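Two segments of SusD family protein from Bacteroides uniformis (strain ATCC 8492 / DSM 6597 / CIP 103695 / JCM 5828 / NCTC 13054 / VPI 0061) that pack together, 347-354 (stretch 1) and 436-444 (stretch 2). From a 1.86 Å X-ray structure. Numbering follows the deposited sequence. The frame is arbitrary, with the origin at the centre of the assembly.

Stretch 1 (347-354) FSEQDKRR
Stretch 2, residues 436-444: EVRTRAGLA

A single hydrogen bond ties the two stretches together, and it joins a chain entering one helix to a chain leaving another: Lys-352 N donates to Ala-441 O at 2.8 Å, nearly straight at 173°. It sets the register, with the CA atoms of Lys-352 and Ala-441 5.0 Å apart.

Stretch 2 is helical through Arg-440, then closes in a Schellman motif: Gly-442 N bonds Thr-439 O at 3.0 Å and Leu-443 N bonds Arg-438 O at 3.1 Å. Gly-442 (phi/psi 88/11) suits glycine twice, since positive phi favours it and an ideal CB would sit tightly, 3.2 Å from Gln-350 O.

Stretch 1 makes a type I turn from Ser-348 to Asp-351. Asp-351 (chi1 t, -161°) caps the following helix, its OD1 accepting from Arg-353 N at 2.9 Å. Arg-353 (m, t, m) donates from NE to Asp-351 OD1 at 3.0 Å, and its NH2 forms a salt bridge with Asp-351 OD2 at 2.8 Å. Ala-441 CB lies over one face of the Arg-353 guanidinium, 3.4 Å from Arg-353 NE and 3.7 Å from Asp-351 OD1, so the methyl sits close to both partners of the salt bridge.

Leu-443 (m, t) starts sideways, but its end comes nearer stretch 1, placing CD2 3.4 Å from Ser-348 OG and CD1 3.6 Å from Arg-353 NH2. The contact buries 382 Å² in all.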

# COMPACT_ATOMS: atom_id res chain seq x y z
N PHE A 347 17.82 4.60 -11.52
CA PHE A 347 18.41 5.52 -10.53
C PHE A 347 19.71 6.10 -11.08
O PHE A 347 20.54 5.34 -11.66
CB PHE A 347 18.63 4.81 -9.19
CG PHE A 347 17.38 4.40 -8.44
CD1 PHE A 347 16.74 5.26 -7.58
CD2 PHE A 347 16.95 3.08 -8.48
CE1 PHE A 347 15.64 4.86 -6.84
CE2 PHE A 347 15.83 2.68 -7.75
CZ PHE A 347 15.17 3.58 -6.96
N SER A 348 19.97 7.39 -10.83
CA SER A 348 21.33 7.95 -11.04
C SER A 348 22.28 7.39 -9.97
O SER A 348 21.81 7.08 -8.86
CB SER A 348 21.33 9.45 -11.09
OG SER A 348 20.95 9.98 -9.84
N GLU A 349 23.58 7.32 -10.27
CA GLU A 349 24.66 6.92 -9.33
C GLU A 349 24.61 7.76 -8.05
O GLU A 349 24.89 7.21 -6.98
CB GLU A 349 26.04 7.05 -10.01
N GLN A 350 24.25 9.05 -8.15
CA GLN A 350 24.14 10.00 -7.01
C GLN A 350 22.88 9.74 -6.16
O GLN A 350 22.83 10.25 -5.03
CB GLN A 350 24.13 11.45 -7.51
N ASP A 351 21.88 9.00 -6.67
CA ASP A 351 20.60 8.80 -5.94
C ASP A 351 20.83 7.88 -4.74
O ASP A 351 21.09 6.69 -4.92
CB ASP A 351 19.50 8.29 -6.86
CG ASP A 351 18.09 8.49 -6.31
OD1 ASP A 351 17.97 8.35 -5.10
OD2 ASP A 351 17.14 8.79 -7.13
N LYS A 352 20.69 8.41 -3.53
CA LYS A 352 20.91 7.63 -2.30
C LYS A 352 19.84 6.54 -2.17
O LYS A 352 20.06 5.63 -1.38
CB LYS A 352 20.92 8.53 -1.07
CG LYS A 352 22.12 9.46 -0.99
CD LYS A 352 22.08 10.37 0.19
CE LYS A 352 23.31 11.24 0.27
NZ LYS A 352 23.22 12.15 1.43
N ARG A 353 18.73 6.63 -2.90
CA ARG A 353 17.65 5.62 -2.79
C ARG A 353 18.08 4.32 -3.46
O ARG A 353 17.58 3.29 -3.04
CB ARG A 353 16.35 6.15 -3.39
CG ARG A 353 15.81 7.32 -2.59
CD ARG A 353 14.64 8.02 -3.26
NE ARG A 353 15.07 8.69 -4.49
CZ ARG A 353 14.39 9.65 -5.09
NH1 ARG A 353 13.24 10.05 -4.60
NH2 ARG A 353 14.86 10.18 -6.20
N ARG A 354 18.98 4.37 -4.43
CA ARG A 354 19.35 3.15 -5.19
C ARG A 354 19.89 2.07 -4.25
O ARG A 354 19.37 0.95 -4.31
CB ARG A 354 20.38 3.40 -6.28
CG ARG A 354 20.62 2.14 -7.10
CD ARG A 354 21.54 2.40 -8.27
NE ARG A 354 22.91 2.50 -7.81
CZ ARG A 354 23.96 2.70 -8.60
NH1 ARG A 354 23.81 2.86 -9.90
NH2 ARG A 354 25.17 2.75 -8.07
N GLU A 436 12.39 19.01 -1.70
CA GLU A 436 12.71 18.49 -0.34
C GLU A 436 12.94 16.97 -0.42
O GLU A 436 13.88 16.48 0.22
CB GLU A 436 11.55 18.84 0.59
CG GLU A 436 11.79 18.84 2.08
CD GLU A 436 10.76 19.69 2.84
OE1 GLU A 436 10.38 20.79 2.28
OE2 GLU A 436 10.26 19.25 3.97
N VAL A 437 12.10 16.26 -1.18
CA VAL A 437 12.25 14.81 -1.47
C VAL A 437 13.52 14.58 -2.30
O VAL A 437 14.29 13.69 -1.93
CB VAL A 437 10.99 14.22 -2.14
CG1 VAL A 437 11.15 12.76 -2.49
CG2 VAL A 437 9.74 14.41 -1.29
N ARG A 438 13.73 15.31 -3.39
CA ARG A 438 14.93 15.11 -4.26
C ARG A 438 16.20 15.37 -3.44
O ARG A 438 17.11 14.56 -3.50
CB ARG A 438 14.87 16.05 -5.45
CG ARG A 438 13.81 15.66 -6.46
CD ARG A 438 13.92 16.40 -7.78
NE ARG A 438 15.17 16.20 -8.49
CZ ARG A 438 15.44 15.21 -9.33
NH1 ARG A 438 14.56 14.23 -9.56
NH2 ARG A 438 16.61 15.19 -9.93
N THR A 439 16.23 16.45 -2.66
CA THR A 439 17.41 16.84 -1.85
C THR A 439 17.72 15.73 -0.83
O THR A 439 18.90 15.41 -0.65
CB THR A 439 17.21 18.18 -1.13
OG1 THR A 439 16.99 19.11 -2.17
CG2 THR A 439 18.42 18.63 -0.34
N ARG A 440 16.71 15.15 -0.17
CA ARG A 440 16.94 14.08 0.84
C ARG A 440 17.61 12.90 0.12
O ARG A 440 18.49 12.20 0.70
CB ARG A 440 15.62 13.73 1.55
CG ARG A 440 15.76 12.78 2.73
CD ARG A 440 15.73 11.32 2.26
NE ARG A 440 14.39 10.89 1.83
CZ ARG A 440 13.40 10.54 2.66
NH1 ARG A 440 13.59 10.59 3.98
NH2 ARG A 440 12.21 10.18 2.19
N ALA A 441 17.26 12.68 -1.13
CA ALA A 441 17.83 11.56 -1.93
C ALA A 441 19.22 11.91 -2.51
O ALA A 441 19.80 11.05 -3.14
CB ALA A 441 16.85 11.17 -2.98
N GLY A 442 19.75 13.11 -2.30
CA GLY A 442 21.10 13.52 -2.75
C GLY A 442 21.09 14.10 -4.17
O GLY A 442 22.19 14.25 -4.74
N LEU A 443 19.92 14.38 -4.72
CA LEU A 443 19.76 14.88 -6.10
C LEU A 443 19.65 16.39 -6.04
O LEU A 443 19.22 16.91 -4.98
CB LEU A 443 18.50 14.32 -6.75
CG LEU A 443 18.45 12.81 -6.95
CD1 LEU A 443 17.20 12.44 -7.75
CD2 LEU A 443 19.71 12.31 -7.65
N ALA A 444 19.96 17.02 -7.17
CA ALA A 444 19.72 18.45 -7.44
C ALA A 444 18.21 18.70 -7.50
O ALA A 444 17.47 17.85 -8.07
CB ALA A 444 20.39 18.86 -8.74